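Local coordinates for protein probable transcriptional regulator (Pseudomonas aeruginosa, PDB 2FBI) that probably binds DNA through a winged helix-turn-helix domain and regulates transcription, as a dimeric member of the MarR family, at residues Leu29-Leu34 / Ser106-Asp110; Ile42-Arg46 / Tyr93-Thr97. One frame throughout, in Å; residues are numbered along the deposited sequence.

Interaction 1 of 2, residues Leu29-Leu34 / Ser106-Asp110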
loop_
_atom_site.group_PDB
_atom_site.type_symbol
_atom_site.label_atom_id
_atom_site.label_comp_id
_atom_site.label_asym_id
_atom_site.label_seq_id
_atom_site.Cartn_x
_atom_site.Cartn_y
_atom_site.Cartn_z
ATOM N N LEU A 29 -17.236 -0.862 -3.807
ATOM C CA LEU A 29 -16.937 0.496 -3.401
ATOM C C LEU A 29 -17.207 1.427 -4.596
ATOM O O LEU A 29 -17.819 2.412 -4.399
ATOM C CB LEU A 29 -15.471 0.641 -2.918
ATOM C CG LEU A 29 -14.920 -0.288 -1.810
ATOM C CD1 LEU A 29 -13.433 -0.191 -1.759
ATOM C CD2 LEU A 29 -15.562 0.037 -0.453
ATOM N N ASN A 30 -16.712 1.143 -5.805
ATOM C CA ASN A 30 -17.187 1.885 -7.016
ATOM C C ASN A 30 -18.718 1.988 -6.883
ATOM O O ASN A 30 -19.260 3.053 -6.505
ATOM C CB ASN A 30 -16.781 1.173 -8.347
ATOM C CG ASN A 30 -15.270 1.292 -8.678
ATOM O OD1 ASN A 30 -14.540 2.032 -8.016
ATOM N ND2 ASN A 30 -14.805 0.555 -9.691
ATOM N N GLN A 31 -19.407 0.842 -7.022
ATOM C CA GLN A 31 -20.907 0.776 -6.880
ATOM C C GLN A 31 -21.525 1.492 -5.701
ATOM O O GLN A 31 -22.680 1.872 -5.765
ATOM C CB GLN A 31 -21.470 -0.672 -6.956
ATOM C CG GLN A 31 -21.565 -1.227 -8.378
ATOM C CD GLN A 31 -21.166 -2.717 -8.489
ATOM O OE1 GLN A 31 -21.374 -3.524 -7.555
ATOM N NE2 GLN A 31 -20.591 -3.083 -9.641
ATOM N N HIS A 32 -20.792 1.700 -4.620
ATOM C CA HIS A 32 -21.433 2.331 -3.429
ATOM C C HIS A 32 -20.977 3.798 -3.303
ATOM O O HIS A 32 -21.330 4.517 -2.364
ATOM C CB HIS A 32 -21.088 1.585 -2.147
ATOM C CG HIS A 32 -21.979 0.416 -1.841
ATOM N ND1 HIS A 32 -22.863 0.416 -0.781
ATOM C CD2 HIS A 32 -22.091 -0.804 -2.422
ATOM C CE1 HIS A 32 -23.490 -0.747 -0.728
ATOM N NE2 HIS A 32 -23.039 -1.506 -1.711
ATOM N N GLY A 33 -20.200 4.236 -4.277
ATOM C CA GLY A 33 -19.624 5.566 -4.200
ATOM C C GLY A 33 -18.793 5.805 -2.942
ATOM O O GLY A 33 -19.096 6.744 -2.156
ATOM N N LEU A 34 -17.795 4.917 -2.739
ATOM C CA LEU A 34 -16.661 5.231 -1.884
ATOM C C LEU A 34 -15.286 4.870 -2.366
ATOM O O LEU A 34 -15.084 3.906 -3.140
ATOM C CB LEU A 34 -16.851 4.932 -0.395
ATOM C CG LEU A 34 -17.616 4.029 0.527
ATOM C CD1 LEU A 34 -18.302 4.985 1.529
ATOM C CD2 LEU A 34 -18.621 3.156 -0.142
ATOM N N SER A 106 -24.705 -1.867 5.516
ATOM C CA SER A 106 -25.169 -2.239 4.184
ATOM C C SER A 106 -24.077 -2.660 3.195
ATOM O O SER A 106 -24.353 -3.406 2.278
ATOM C CB SER A 106 -26.079 -1.176 3.588
ATOM O OG SER A 106 -25.344 -0.070 3.188
ATOM N N MET A 107 -22.842 -2.210 3.380
ATOM C CA MET A 107 -21.762 -2.631 2.519
ATOM C C MET A 107 -21.228 -4.002 2.878
ATOM O O MET A 107 -20.671 -4.675 2.045
ATOM C CB MET A 107 -20.628 -1.618 2.584
ATOM C CG MET A 107 -20.887 -0.377 1.721
ATOM S SD MET A 107 -19.468 -0.078 0.692
ATOM C CE MET A 107 -19.115 -1.722 0.090
ATOM N N SER A 108 -21.443 -4.414 4.124
ATOM C CA SER A 108 -20.797 -5.608 4.684
ATOM C C SER A 108 -21.216 -6.912 4.036
ATOM O O SER A 108 -20.395 -7.802 3.931
ATOM C CB SER A 108 -20.970 -5.680 6.224
ATOM O OG SER A 108 -22.323 -5.993 6.550
ATOM N N GLY A 109 -22.463 -7.020 3.571
ATOM C CA GLY A 109 -22.902 -8.226 2.846
ATOM C C GLY A 109 -22.150 -8.390 1.535
ATOM O O GLY A 109 -21.563 -9.457 1.255
ATOM N N ASP A 110 -22.100 -7.316 0.750
ATOM C CA ASP A 110 -21.241 -7.307 -0.446
ATOM C C ASP A 110 -19.774 -7.649 -0.113
ATOM O O ASP A 110 -19.170 -8.500 -0.765
ATOM C CB ASP A 110 -21.361 -5.970 -1.219
ATOM C CG ASP A 110 -22.736 -5.794 -1.897
ATOM O OD1 ASP A 110 -23.374 -6.830 -2.228
ATOM O OD2 ASP A 110 -23.201 -4.630 -2.078
HETATM O O HOH W 1 -21.797 -4.382 -5.238
#
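With CG of His32 and CG of Met107 each set opposite its own carbonyl carbon (chi1 -86° for His32), the imidazole and the thioether chain reach for one another from opposing helices. Two bends, at chi2 and chi3 of Met107, then lay its CG and SD over one face of the ring: CG stands 3.7 Å from the centroid of the His32 ring in a CH-pi contact, nearest to ND1, and SD stands 3.9 Å from the same centroid as a sulfur-aromatic partner. Beyond the sulfur, Met107 CE meets Leu29 CD2 at 4.0 Å, while Leu34 CD2 lies alongside SD. Trp39 of helix 36-48 touches both Leu29 and Met107. The contact thus ties the end of helix 26-32, closed by a Schellman motif with Gly33 in positive phi, to the long helix 98-122 that follows the last strand of the MarR fold. The bond at the ring edge and the Met107 chain over the face together limit the ring's rotation, and the nearby carboxylate of Asp110 may favour a protonated imidazole. In that bond His32 NE2 donates to Asp110 OD2 (3.1 Å, 158°), the oxygen lying close to the imidazole plane although the carboxylate plane is turned 76° from it.

Interaction 2 of 2, residues Ile42-Arg46 / Tyr93-Thr97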
loop_
_atom_site.group_PDB
_atom_site.type_symbol
_atom_site.label_atom_id
_atom_site.label_comp_id
_atom_site.label_asym_id
_atom_site.label_seq_id
_atom_site.Cartn_x
_atom_site.Cartn_y
_atom_site.Cartn_z
ATOM N N ILE A 42 -13.534 4.161 7.633
ATOM C CA ILE A 42 -14.794 3.598 8.150
ATOM C C ILE A 42 -14.549 2.253 8.852
ATOM O O ILE A 42 -15.011 2.042 9.972
ATOM C CB ILE A 42 -15.825 3.433 6.977
ATOM C CG1 ILE A 42 -16.271 4.809 6.501
ATOM C CG2 ILE A 42 -17.023 2.579 7.449
ATOM C CD1 ILE A 42 -16.997 4.830 5.150
ATOM N N ARG A 43 -13.787 1.372 8.203
ATOM C CA ARG A 43 -13.453 0.072 8.781
ATOM C C ARG A 43 -12.774 0.173 10.152
ATOM O O ARG A 43 -13.084 -0.602 11.058
ATOM C CB ARG A 43 -12.509 -0.713 7.869
ATOM C CG ARG A 43 -13.158 -1.339 6.637
ATOM C CD ARG A 43 -13.867 -2.567 7.072
ATOM N NE ARG A 43 -13.211 -3.783 6.632
ATOM C CZ ARG A 43 -13.255 -4.943 7.287
ATOM N NH1 ARG A 43 -12.672 -5.984 6.765
ATOM N NH2 ARG A 43 -13.845 -5.052 8.478
ATOM N N ILE A 44 -11.807 1.085 10.291
ATOM C CA ILE A 44 -11.086 1.232 11.601
ATOM C C ILE A 44 -11.971 1.841 12.651
ATOM O O ILE A 44 -11.979 1.449 13.791
ATOM C CB ILE A 44 -9.789 2.104 11.432
ATOM C CG1 ILE A 44 -8.731 1.277 10.696
ATOM C CG2 ILE A 44 -9.236 2.573 12.813
ATOM C CD1 ILE A 44 -7.974 2.096 9.740
ATOM N N LEU A 45 -12.708 2.854 12.279
ATOM C CA LEU A 45 -13.603 3.478 13.232
ATOM C C LEU A 45 -14.772 2.515 13.671
ATOM O O LEU A 45 -15.228 2.528 14.819
ATOM C CB LEU A 45 -14.132 4.757 12.595
ATOM C CG LEU A 45 -13.190 5.972 12.454
ATOM C CD1 LEU A 45 -13.922 7.134 11.764
ATOM C CD2 LEU A 45 -12.620 6.430 13.877
ATOM N N ARG A 46 -15.207 1.663 12.760
ATOM C CA ARG A 46 -16.168 0.596 13.096
ATOM C C ARG A 46 -15.605 -0.366 14.134
ATOM O O ARG A 46 -16.146 -0.517 15.219
ATOM C CB ARG A 46 -16.548 -0.157 11.816
ATOM C CG ARG A 46 -17.494 -1.360 12.008
ATOM C CD ARG A 46 -18.875 -1.031 12.622
ATOM N NE ARG A 46 -19.663 -2.307 12.608
ATOM C CZ ARG A 46 -20.994 -2.388 12.627
ATOM N NH1 ARG A 46 -21.561 -3.587 12.618
ATOM N NH2 ARG A 46 -21.757 -1.297 12.682
ATOM N N TYR A 93 -10.772 13.895 18.252
ATOM C CA TYR A 93 -11.348 12.558 18.080
ATOM C C TYR A 93 -12.379 12.425 16.979
ATOM O O TYR A 93 -13.156 13.336 16.658
ATOM C CB TYR A 93 -11.964 12.069 19.393
ATOM C CG TYR A 93 -10.891 11.631 20.315
ATOM C CD1 TYR A 93 -9.980 12.565 20.847
ATOM C CD2 TYR A 93 -10.745 10.299 20.636
ATOM C CE1 TYR A 93 -8.971 12.153 21.688
ATOM C CE2 TYR A 93 -9.755 9.890 21.495
ATOM C CZ TYR A 93 -8.877 10.813 22.003
ATOM O OH TYR A 93 -7.867 10.376 22.811
ATOM N N VAL A 94 -12.385 11.245 16.404
ATOM C CA VAL A 94 -13.263 10.982 15.293
ATOM C C VAL A 94 -14.108 9.721 15.612
ATOM O O VAL A 94 -13.612 8.745 16.156
ATOM C CB VAL A 94 -12.489 10.784 13.941
ATOM C CG1 VAL A 94 -13.440 10.777 12.814
ATOM C CG2 VAL A 94 -11.416 11.886 13.684
ATOM N N ASN A 95 -15.375 9.759 15.227
ATOM C CA ASN A 95 -16.200 8.534 15.269
ATOM C C ASN A 95 -17.238 8.423 14.138
ATOM O O ASN A 95 -17.597 9.406 13.470
ATOM C CB ASN A 95 -16.819 8.334 16.674
ATOM C CG ASN A 95 -17.845 9.379 17.011
ATOM O OD1 ASN A 95 -17.534 10.404 17.607
ATOM N ND2 ASN A 95 -19.107 9.115 16.647
ATOM N N LEU A 96 -17.680 7.206 13.877
ATOM C CA LEU A 96 -18.771 7.049 12.884
ATOM C C LEU A 96 -20.062 7.642 13.432
ATOM O O LEU A 96 -20.324 7.586 14.630
ATOM C CB LEU A 96 -18.961 5.584 12.525
ATOM C CG LEU A 96 -17.833 4.982 11.715
ATOM C CD1 LEU A 96 -17.995 3.466 11.798
ATOM C CD2 LEU A 96 -17.846 5.520 10.269
ATOM N N THR A 97 -20.843 8.266 12.567
ATOM C CA THR A 97 -22.199 8.685 12.956
ATOM C C THR A 97 -23.158 7.462 12.792
ATOM O O THR A 97 -22.752 6.421 12.232
ATOM C CB THR A 97 -22.711 9.749 12.021
ATOM O OG1 THR A 97 -22.622 9.233 10.710
ATOM C CG2 THR A 97 -21.795 11.104 12.081
HETATM O O HOH W 2 -16.683 4.922 15.505
#
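Leu96 and Leu45 point at each other across the gap between strand 91-96 and helix 36-48, and their branches divide the work. Leu96 lays its CG against Leu45 CB at 3.8 Å and forks over the helix backbone. Its CD1 settles on the turn that joins Ile42 to Arg46, 3.5 Å from Arg46 N, an amide already engaged by Ile42 O; its CD2 turns to the Ile42 side chain, 4.1 Å from CG1, the two chains crossing nearly at right angles. Leu45, with CG set beside its own backbone N (chi1 -73°) and its chain extended beyond, reaches toward Val94, two residues before Leu96 on the strand. There its two methyls part: CD1 meets Val94 CG1 at 3.8 Å, and CD2 rests 3.4 Å from Val94 O, the side chains of Leu45 and Val94 running obliquely to one another. Leu56 of helix 53-59 and Val80 of strand 80-85 also touch both Leu45 and Val94, which extends the apolar cluster.

One water links the two backbones, donating to Leu45 O at 2.9 Å and accepting from Leu96 N at 3.0 Å. Of the Arg46 side chain, CB is the part that touches Leu96 CD1, and its guanidinium leads away to Gln101. Asn95 likewise turns its amide from the helix: OD1 takes the Trp83 indole N-H, and ND2 donates to Leu96 O from above the carbonyl plane. The helix and strand axes, 7.9 Å apart, cross at -93°, so the second strand of the wing hairpin lies across helix 36-48, a packing of wing against helix that belongs to the hydrophobic core of a winged helix-turn-helix domain, as in the MarR family.

Overall arrangement
Helix 36-48 connects the two contacts: it supplies residues 42-46 to interaction 2, and its Trp39 touches Leu29 and Met107 of interaction 1. The contacts meet directly where Leu34 packs on Ile42, although their centres lie about 16 Å apart. Both join elements far apart in sequence, but the partners follow one another: helix 26-32 leads to helix 36-48, and strand 91-96 to helix 98-122. Interaction 2 is buried and joins helix to strand through aliphatic side chains, its bridging water serving backbone atoms. Interaction 1, helix against helix, is only partly buried and mixes apolar packing with an aromatic face and a histidine-carboxylate bond at its more exposed margin.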